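Local coordinates for proline iminopeptidase (Streptomyces halstedii, PDB 3WMR), which is an alpha/beta-hydrolase-fold amidohydrolase that meets polyketide substrates through a hydrophobic tunnel, and probably also releases N-terminal proline from peptides, at residues K156-E161 with F236-T241; H60-A65 with A214-E219; T67-A72 with R302-M307. One frame throughout, in Å; residues are numbered along the deposited sequence.

Contact 1 (K156-E161 with F236-T241); sequences KIWLQE and FHVIGT
The indole of Trp158 is approached obliquely by Val238 CG2, which lies 3.7 Å from Trp158 NE1, and, more loosely, by the CA of Phe236. The ring of Phe236 is turned away and meets Phe198 with the planes about 55° apart. On the His237 ring one face carries Ile239 CG2, 3.6 Å above the plane and displaced toward the rim. Trp158 reaches the loop because its CG is anti to the backbone N (chi1 -178°), and it crosses Val238 at about a right angle. Its N-H is used just outside the segment, in a hydrogen bond to Glu235 O, which ties the ring's rotation to the loop backbone. Leu159, one residue on, lays its two methyls against the carbonyl oxygens of that backbone: Leu159 CD2 is 3.5 Å from Phe236 O and 4.0 Å from Val238 CB, while Leu159 CD1 is 3.6 Å from Val238 O. Both segments belong to the region between strands 143-149 and 258-263, where the residues separating them are mostly helical and include no strand; this fits the helical cap commonly inserted in alpha/beta hydrolases. Trp158 also lies beside the predicted catalytic centre, its side chain being about 4 Å from that of His293 at the nearest atoms. The loop is bent by an inverse gamma turn centred on His237, with a weak bond from Val238 N to Phe236 O, 3.0 Å long. Val238 O, beside the Leu159 methyl, accepts from Arg243 NH1, and farther along Thr241 touches the bound 1-ethoxy-2-(2-ethoxyethoxy)ethane.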
loop_
_atom_site.group_PDB
_atom_site.type_symbol
_atom_site.label_atom_id
_atom_site.label_comp_id
_atom_site.label_asym_id
_atom_site.label_seq_id
_atom_site.Cartn_x
_atom_site.Cartn_y
_atom_site.Cartn_z
ATOM N N LYS A 156 1.374 -2.258 -15.602
ATOM C CA LYS A 156 2.088 -2.683 -16.808
ATOM C C LYS A 156 3.584 -2.524 -16.653
ATOM O O LYS A 156 4.352 -3.459 -16.944
ATOM C CB LYS A 156 1.643 -1.878 -18.039
ATOM C CG LYS A 156 0.246 -2.201 -18.488
ATOM C CD LYS A 156 -0.083 -1.498 -19.807
ATOM C CE LYS A 156 -1.553 -1.657 -20.146
ATOM N NZ LYS A 156 -1.912 -3.095 -20.366
ATOM N N ILE A 157 4.003 -1.341 -16.205
ATOM C CA ILE A 157 5.407 -1.094 -15.949
ATOM C C ILE A 157 5.871 -2.027 -14.811
ATOM O O ILE A 157 6.973 -2.562 -14.863
ATOM C CB ILE A 157 5.681 0.376 -15.574
ATOM C CG1 ILE A 157 5.295 1.322 -16.723
ATOM C CG2 ILE A 157 7.151 0.569 -15.245
ATOM C CD1 ILE A 157 5.308 2.788 -16.344
ATOM N N TRP A 158 5.016 -2.225 -13.808
ATOM C CA TRP A 158 5.317 -3.170 -12.714
ATOM C C TRP A 158 5.700 -4.526 -13.287
ATOM O O TRP A 158 6.782 -5.009 -13.015
ATOM C CB TRP A 158 4.114 -3.291 -11.774
ATOM C CG TRP A 158 4.299 -4.204 -10.555
ATOM C CD1 TRP A 158 3.979 -5.516 -10.479
ATOM C CD2 TRP A 158 4.761 -3.828 -9.247
ATOM N NE1 TRP A 158 4.212 -5.993 -9.221
ATOM C CE2 TRP A 158 4.728 -4.987 -8.449
ATOM C CE3 TRP A 158 5.229 -2.638 -8.685
ATOM C CZ2 TRP A 158 5.123 -4.986 -7.111
ATOM C CZ3 TRP A 158 5.627 -2.636 -7.343
ATOM C CH2 TRP A 158 5.569 -3.798 -6.575
ATOM N N LEU A 159 4.840 -5.111 -14.128
ATOM C CA LEU A 159 5.116 -6.426 -14.686
ATOM C C LEU A 159 6.377 -6.476 -15.553
ATOM O O LEU A 159 7.083 -7.475 -15.527
ATOM C CB LEU A 159 3.905 -7.001 -15.433
ATOM C CG LEU A 159 2.867 -7.637 -14.508
ATOM C CD1 LEU A 159 1.598 -7.978 -15.274
ATOM C CD2 LEU A 159 3.450 -8.873 -13.817
ATOM N N GLN A 160 6.677 -5.417 -16.298
ATOM C CA GLN A 160 7.962 -5.351 -17.023
ATOM C C GLN A 160 9.155 -5.374 -16.069
ATOM O O GLN A 160 10.160 -6.085 -16.283
ATOM C CB GLN A 160 8.007 -4.101 -17.908
ATOM C CG GLN A 160 7.030 -4.215 -19.055
ATOM C CD GLN A 160 6.739 -2.920 -19.788
ATOM O OE1 GLN A 160 6.962 -1.822 -19.287
ATOM N NE2 GLN A 160 6.217 -3.059 -21.001
ATOM N N GLU A 161 9.039 -4.615 -14.991
ATOM C CA GLU A 161 10.113 -4.544 -14.025
ATOM C C GLU A 161 10.270 -5.850 -13.231
ATOM O O GLU A 161 11.394 -6.242 -12.930
ATOM C CB GLU A 161 9.945 -3.313 -13.120
ATOM C CG GLU A 161 10.270 -2.020 -13.849
ATOM C CD GLU A 161 11.750 -1.902 -14.163
ATOM O OE1 GLU A 161 12.541 -1.526 -13.257
ATOM O OE2 GLU A 161 12.131 -2.197 -15.321
ATOM N N PHE A 236 4.699 -10.235 -7.249
ATOM C CA PHE A 236 5.229 -10.125 -8.614
ATOM C C PHE A 236 4.384 -10.845 -9.684
ATOM O O PHE A 236 4.370 -10.419 -10.854
ATOM C CB PHE A 236 6.696 -10.571 -8.682
ATOM C CG PHE A 236 6.957 -11.967 -8.141
ATOM C CD1 PHE A 236 7.494 -12.148 -6.867
ATOM C CD2 PHE A 236 6.688 -13.092 -8.908
ATOM C CE1 PHE A 236 7.760 -13.422 -6.382
ATOM C CE2 PHE A 236 6.948 -14.370 -8.414
ATOM C CZ PHE A 236 7.482 -14.530 -7.155
ATOM N N HIS A 237 3.688 -11.916 -9.300
ATOM C CA HIS A 237 2.844 -12.680 -10.243
ATOM C C HIS A 237 1.467 -12.030 -10.261
ATOM O O HIS A 237 0.502 -12.538 -9.682
ATOM C CB HIS A 237 2.772 -14.172 -9.864
ATOM C CG HIS A 237 2.203 -15.062 -10.938
ATOM N ND1 HIS A 237 2.580 -14.979 -12.265
ATOM C CD2 HIS A 237 1.320 -16.088 -10.866
ATOM C CE1 HIS A 237 1.943 -15.902 -12.966
ATOM N NE2 HIS A 237 1.174 -16.592 -12.140
ATOM N N VAL A 238 1.396 -10.878 -10.930
ATOM C CA VAL A 238 0.162 -10.093 -10.969
ATOM C C VAL A 238 -0.689 -10.569 -12.142
ATOM O O VAL A 238 -0.464 -10.166 -13.288
ATOM C CB VAL A 238 0.447 -8.590 -11.122
ATOM C CG1 VAL A 238 -0.856 -7.796 -11.287
ATOM C CG2 VAL A 238 1.222 -8.083 -9.938
ATOM N N ILE A 239 -1.653 -11.428 -11.843
ATOM C CA ILE A 239 -2.554 -11.974 -12.848
ATOM C C ILE A 239 -4.026 -11.667 -12.550
ATOM O O ILE A 239 -4.920 -12.160 -13.241
ATOM C CB ILE A 239 -2.359 -13.513 -12.995
ATOM C CG1 ILE A 239 -2.676 -14.246 -11.693
ATOM C CG2 ILE A 239 -0.955 -13.826 -13.464
ATOM C CD1 ILE A 239 -2.740 -15.756 -11.844
ATOM N N GLY A 240 -4.280 -10.867 -11.515
ATOM C CA GLY A 240 -5.633 -10.512 -11.118
ATOM C C GLY A 240 -6.142 -9.385 -11.995
ATOM O O GLY A 240 -5.483 -9.009 -12.961
ATOM N N THR A 241 -7.305 -8.847 -11.641
ATOM C CA THR A 241 -7.991 -7.842 -12.456
ATOM C C THR A 241 -7.271 -6.492 -12.559
ATOM O O THR A 241 -7.599 -5.716 -13.439
ATOM C CB THR A 241 -9.421 -7.573 -11.943
ATOM O OG1 THR A 241 -9.372 -7.170 -10.576
ATOM C CG2 THR A 241 -10.290 -8.817 -12.076
#

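Contact 2 (H60-A65 with A214-E219); sequences HDYLLA and AATFME
Thr216 and Tyr62 cross obliquely, with the hydroxyl of the threonine held between the tyrosine's backbone and the rim of its ring. Thr216 OG1 is anti to the carbonyl carbon (chi1 -82°), and there it accepts from Tyr62 N at 3.0 Å with an N-H...O angle of 152°. The same OG1 lies near the plane of the Tyr62 ring at its edge, 3.5 Å from Tyr62 CD1, while the methyl Thr216 CG2 sits 3.8 Å from that CD1. Asp61, just before Tyr62, crosses Thr216 obliquely as well: Asp61 CB is 3.3 Å from Thr216 OG1 and 3.9 Å from Ala215 CB, so its apolar root packs on the helix. Its carboxylate is engaged elsewhere, Asp61 OD2 being hydrogen-bonded to Thr59 OG1, which also bonds to Thr216 OG1. The short 3-10 segment follows strand 49-52 of the alpha/beta-hydrolase sheet, and helix 211-222 belongs to the largely helical region between strands 143-149 and 258-263, so the bond links core to cap-like insertion. Tyr62 CG takes the crowded position between backbone N and carbonyl carbon, chi1 81°; the OH bonds to Gln125 OE1 and Gly54 N, and the side chain lies about 5 Å at the nearest atoms from that of Ser126, the predicted nucleophile. Asp61 OD2 and Glu219 OE2 stand 5.1 Å apart, a like-charge proximity that might modestly raise the pKa of one or the other.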
loop_
_atom_site.group_PDB
_atom_site.type_symbol
_atom_site.label_atom_id
_atom_site.label_comp_id
_atom_site.label_asym_id
_atom_site.label_seq_id
_atom_site.Cartn_x
_atom_site.Cartn_y
_atom_site.Cartn_z
ATOM N N HIS A 60 -3.990 -3.412 7.561
ATOM C CA HIS A 60 -3.243 -2.299 8.158
ATOM C C HIS A 60 -2.050 -2.744 8.989
ATOM O O HIS A 60 -1.176 -1.934 9.302
ATOM C CB HIS A 60 -4.140 -1.499 9.104
ATOM C CG HIS A 60 -4.280 -2.122 10.465
ATOM N ND1 HIS A 60 -5.141 -3.169 10.722
ATOM C CD2 HIS A 60 -3.641 -1.868 11.632
ATOM C CE1 HIS A 60 -5.029 -3.528 11.991
ATOM N NE2 HIS A 60 -4.122 -2.756 12.562
ATOM N N ASP A 61 -2.036 -4.019 9.372
ATOM C CA ASP A 61 -1.150 -4.510 10.448
ATOM C C ASP A 61 0.324 -4.237 10.201
ATOM O O ASP A 61 1.020 -3.761 11.089
ATOM C CB ASP A 61 -1.353 -6.020 10.678
ATOM C CG ASP A 61 -2.756 -6.355 11.124
ATOM O OD1 ASP A 61 -2.953 -6.616 12.333
ATOM O OD2 ASP A 61 -3.661 -6.359 10.265
ATOM N N TYR A 62 0.801 -4.537 8.998
ATOM C CA TYR A 62 2.212 -4.285 8.631
ATOM C C TYR A 62 2.609 -2.798 8.631
ATOM O O TYR A 62 3.791 -2.479 8.559
ATOM C CB TYR A 62 2.550 -4.930 7.273
ATOM C CG TYR A 62 2.110 -4.109 6.055
ATOM C CD1 TYR A 62 0.780 -4.078 5.667
ATOM C CD2 TYR A 62 3.034 -3.385 5.292
ATOM C CE1 TYR A 62 0.363 -3.327 4.578
ATOM C CE2 TYR A 62 2.620 -2.634 4.175
ATOM C CZ TYR A 62 1.278 -2.608 3.835
ATOM O OH TYR A 62 0.824 -1.875 2.759
ATOM N N LEU A 63 1.626 -1.895 8.701
ATOM C CA LEU A 63 1.897 -0.455 8.776
ATOM C C LEU A 63 1.925 0.079 10.208
ATOM O O LEU A 63 2.040 1.294 10.397
ATOM C CB LEU A 63 0.860 0.333 7.952
ATOM C CG LEU A 63 0.908 0.124 6.441
ATOM C CD1 LEU A 63 -0.195 0.906 5.749
ATOM C CD2 LEU A 63 2.255 0.526 5.867
ATOM N N LEU A 64 1.843 -0.803 11.215
ATOM C CA LEU A 64 1.652 -0.363 12.615
ATOM C C LEU A 64 2.835 0.424 13.177
ATOM O O LEU A 64 2.652 1.259 14.034
ATOM C CB LEU A 64 1.330 -1.546 13.542
ATOM C CG LEU A 64 -0.138 -1.966 13.567
ATOM C CD1 LEU A 64 -0.299 -3.308 14.290
ATOM C CD2 LEU A 64 -0.999 -0.890 14.211
ATOM N N ALA A 65 4.024 0.195 12.647
ATOM C CA ALA A 65 5.203 1.018 12.944
ATOM C C ALA A 65 4.976 2.522 12.838
ATOM O O ALA A 65 5.586 3.309 13.560
ATOM C CB ALA A 65 6.331 0.624 12.014
ATOM N N ALA A 214 4.355 -10.335 9.167
ATOM C CA ALA A 214 3.755 -11.659 9.247
ATOM C C ALA A 214 2.254 -11.582 9.543
ATOM O O ALA A 214 1.443 -12.310 8.926
ATOM C CB ALA A 214 4.466 -12.489 10.302
ATOM N N ALA A 215 1.875 -10.681 10.452
ATOM C CA ALA A 215 0.470 -10.519 10.792
ATOM C C ALA A 215 -0.369 -10.286 9.536
ATOM O O ALA A 215 -1.369 -10.979 9.310
ATOM C CB ALA A 215 0.276 -9.394 11.787
ATOM N N THR A 216 0.048 -9.332 8.708
ATOM C CA THR A 216 -0.697 -9.035 7.479
ATOM C C THR A 216 -0.667 -10.220 6.499
ATOM O O THR A 216 -1.706 -10.582 5.914
ATOM C CB THR A 216 -0.203 -7.723 6.822
ATOM O OG1 THR A 216 -0.829 -6.605 7.466
ATOM C CG2 THR A 216 -0.561 -7.661 5.352
ATOM N N PHE A 217 0.520 -10.791 6.299
ATOM C CA PHE A 217 0.713 -11.970 5.448
ATOM C C PHE A 217 -0.283 -13.104 5.764
ATOM O O PHE A 217 -0.852 -13.713 4.851
ATOM C CB PHE A 217 2.158 -12.471 5.566
ATOM C CG PHE A 217 2.594 -13.324 4.413
ATOM C CD1 PHE A 217 3.016 -12.739 3.222
ATOM C CD2 PHE A 217 2.545 -14.713 4.494
ATOM C CE1 PHE A 217 3.395 -13.527 2.143
ATOM C CE2 PHE A 217 2.928 -15.502 3.418
ATOM C CZ PHE A 217 3.358 -14.911 2.248
ATOM N N MET A 218 -0.517 -13.363 7.055
ATOM C CA MET A 218 -1.454 -14.404 7.484
ATOM C C MET A 218 -2.919 -13.995 7.345
ATOM O O MET A 218 -3.781 -14.858 7.184
ATOM C CB MET A 218 -1.169 -14.841 8.928
ATOM C CG MET A 218 0.161 -15.589 9.102
ATOM S SD MET A 218 0.355 -17.043 8.041
ATOM C CE MET A 218 -1.105 -17.989 8.484
ATOM N N GLU A 219 -3.213 -12.696 7.418
ATOM C CA GLU A 219 -4.573 -12.224 7.142
ATOM C C GLU A 219 -4.938 -12.475 5.681
ATOM O O GLU A 219 -6.093 -12.787 5.358
ATOM C CB GLU A 219 -4.730 -10.744 7.479
ATOM C CG GLU A 219 -4.674 -10.418 8.964
ATOM C CD GLU A 219 -5.990 -10.660 9.693
ATOM O OE1 GLU A 219 -7.076 -10.593 9.077
ATOM O OE2 GLU A 219 -5.942 -10.908 10.911
#

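Contact 3 (T67-A72 with R302-M307); sequences TSLTEA and RFHEVM
Helix 300-312, near the C terminus, meets the turns that lie between strands 49-52 and 76-80, and the contact is centred on the His304 imidazole. With CG anti to the backbone N (chi1 176°), the ring extends toward residues 67-72, and Ser68 OG lies at its edge, near the plane, 3.0 Å from His304 ND1 in a hydrogen bond. Ser68 OG also makes a weak bond to Ala65 O. Beyond it, His304 CE1 lies 3.4 Å from Ser68 O, so the imidazole packs against the backbone as well. Leu69 and His304 slide past each other in opposite directions, bringing Leu69 CD2 to 4.0 Å from His304 ND1 and 3.8 Å from Met307 CB. In the alpha/beta-hydrolase fold this helix packs on the central sheet: Met307 touches Met259 and Val306 touches Leu261, both of strand 258-263. Leu69, for its part, touches Val76 of strand 76-80 and, farther along the helix, Ile308 and Leu311. An alanine in place of His304 would have no imidazole to bond Ser68 OG or pack on Ser68 O, which would probably loosen the seating of the turn on the helix. Glu71 OE1 stands 4.5 Å from His304 NE2, near enough that its charge might favour protonation of the ring. The turn itself is braced by Thr70, whose OG1 and N both donate to Thr67 O, with Thr70 OG1 2.7 Å from Thr67 O.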
loop_
_atom_site.group_PDB
_atom_site.type_symbol
_atom_site.label_atom_id
_atom_site.label_comp_id
_atom_site.label_asym_id
_atom_site.label_seq_id
_atom_site.Cartn_x
_atom_site.Cartn_y
_atom_site.Cartn_z
ATOM N N THR A 67 2.695 4.389 13.841
ATOM C CA THR A 67 2.270 5.064 15.076
ATOM C C THR A 67 3.394 5.929 15.657
ATOM O O THR A 67 3.133 6.787 16.478
ATOM C CB THR A 67 1.815 4.075 16.164
ATOM O OG1 THR A 67 2.866 3.145 16.416
ATOM C CG2 THR A 67 0.552 3.313 15.730
ATOM N N SER A 68 4.638 5.709 15.236
ATOM C CA SER A 68 5.739 6.572 15.654
ATOM C C SER A 68 5.472 8.040 15.344
ATOM O O SER A 68 5.869 8.915 16.095
ATOM C CB SER A 68 7.054 6.140 15.002
ATOM O OG SER A 68 7.059 6.400 13.600
ATOM N N LEU A 69 4.798 8.326 14.232
ATOM C CA LEU A 69 4.499 9.711 13.887
ATOM C C LEU A 69 3.733 10.498 14.961
ATOM O O LEU A 69 3.880 11.722 15.035
ATOM C CB LEU A 69 3.740 9.790 12.541
ATOM C CG LEU A 69 4.380 9.040 11.369
ATOM C CD1 LEU A 69 3.450 9.105 10.164
ATOM C CD2 LEU A 69 5.748 9.590 11.016
ATOM N N THR A 70 2.938 9.810 15.794
ATOM C CA THR A 70 2.211 10.477 16.888
ATOM C C THR A 70 3.180 11.067 17.923
ATOM O O THR A 70 2.825 11.967 18.668
ATOM C CB THR A 70 1.199 9.551 17.598
ATOM O OG1 THR A 70 1.896 8.460 18.224
ATOM C CG2 THR A 70 0.172 9.012 16.612
ATOM N N GLU A 71 4.413 10.591 17.920
ATOM C CA GLU A 71 5.460 11.102 18.806
ATOM C C GLU A 71 5.720 12.589 18.521
ATOM O O GLU A 71 6.083 13.348 19.428
ATOM C CB GLU A 71 6.720 10.269 18.591
ATOM C CG GLU A 71 7.885 10.514 19.526
ATOM C CD GLU A 71 9.189 10.047 18.905
ATOM O OE1 GLU A 71 9.243 8.890 18.425
ATOM O OE2 GLU A 71 10.149 10.849 18.877
ATOM N N ALA A 72 5.494 12.999 17.269
ATOM C CA ALA A 72 5.694 14.387 16.838
ATOM C C ALA A 72 4.376 15.139 16.660
ATOM O O ALA A 72 4.341 16.188 16.008
ATOM C CB ALA A 72 6.506 14.420 15.543
ATOM N N ARG A 302 15.015 6.254 9.855
ATOM C CA ARG A 302 15.172 7.093 8.662
ATOM C C ARG A 302 13.824 7.367 7.951
ATOM O O ARG A 302 13.582 8.468 7.466
ATOM C CB ARG A 302 16.184 6.460 7.701
ATOM C CG ARG A 302 16.481 7.270 6.440
ATOM C CD ARG A 302 16.992 8.660 6.771
ATOM N NE ARG A 302 16.949 9.563 5.616
ATOM C CZ ARG A 302 17.004 10.892 5.698
ATOM N NH1 ARG A 302 17.099 11.506 6.878
ATOM N NH2 ARG A 302 16.954 11.619 4.592
ATOM N N PHE A 303 12.963 6.356 7.908
ATOM C CA PHE A 303 11.627 6.516 7.379
ATOM C C PHE A 303 10.832 7.551 8.188
ATOM O O PHE A 303 10.180 8.454 7.618
ATOM C CB PHE A 303 10.901 5.169 7.353
ATOM C CG PHE A 303 9.471 5.275 6.938
ATOM C CD1 PHE A 303 9.109 5.123 5.608
ATOM C CD2 PHE A 303 8.492 5.556 7.872
ATOM C CE1 PHE A 303 7.791 5.241 5.220
ATOM C CE2 PHE A 303 7.173 5.663 7.498
ATOM C CZ PHE A 303 6.822 5.507 6.164
ATOM N N HIS A 304 10.879 7.410 9.508
ATOM C CA HIS A 304 10.263 8.364 10.423
ATOM C C HIS A 304 10.754 9.788 10.166
ATOM O O HIS A 304 9.940 10.688 10.000
ATOM C CB HIS A 304 10.540 7.965 11.875
ATOM C CG HIS A 304 10.030 8.949 12.876
ATOM N ND1 HIS A 304 8.808 8.813 13.497
ATOM C CD2 HIS A 304 10.582 10.081 13.371
ATOM C CE1 HIS A 304 8.629 9.819 14.332
ATOM N NE2 HIS A 304 9.687 10.607 14.268
ATOM N N GLU A 305 12.076 9.987 10.145
ATOM C CA GLU A 305 12.662 11.299 9.857
ATOM C C GLU A 305 12.169 11.875 8.522
ATOM O O GLU A 305 11.860 13.062 8.423
ATOM C CB GLU A 305 14.192 11.226 9.825
ATOM C CG GLU A 305 14.857 11.051 11.184
ATOM C CD GLU A 305 16.356 10.764 11.090
ATOM O OE1 GLU A 305 16.889 10.636 9.958
ATOM O OE2 GLU A 305 17.005 10.658 12.159
ATOM N N VAL A 306 12.109 11.034 7.496
ATOM C CA VAL A 306 11.719 11.498 6.165
ATOM C C VAL A 306 10.261 11.938 6.181
ATOM O O VAL A 306 9.938 13.020 5.724
ATOM C CB VAL A 306 11.968 10.429 5.091
ATOM C CG1 VAL A 306 11.301 10.814 3.767
ATOM C CG2 VAL A 306 13.459 10.246 4.881
ATOM N N MET A 307 9.406 11.113 6.773
ATOM C CA MET A 307 7.999 11.429 6.913
ATOM C C MET A 307 7.758 12.712 7.698
ATOM O O MET A 307 7.047 13.602 7.236
ATOM C CB MET A 307 7.254 10.261 7.554
ATOM C CG MET A 307 6.985 9.105 6.601
ATOM S SD MET A 307 5.918 9.575 5.213
ATOM C CE MET A 307 4.412 10.004 6.067
#

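How the contacts relate
From the N terminus, the chain first passes 60-65 and 67-72, neighbours in the sequence that lead to different partners. Residues 156-161 follow, then 214-219, which closes contact 2 and returns the chain to 60-65. Next, 236-241 closes contact 1 on 156-161, and 302-307 closes contact 3 near the end. Contact 1 therefore lies wholly within the span of contact 3, whereas contact 2 crosses both. Contact 1 fastens together two parts of the largely helical region between strands 143-149 and 258-263, contact 2 joins that region to the core, and contact 3 binds the C-terminal helix to the core. Contacts 1 and 3, with centres 31 Å apart, lie on opposite sides of the chain's centre.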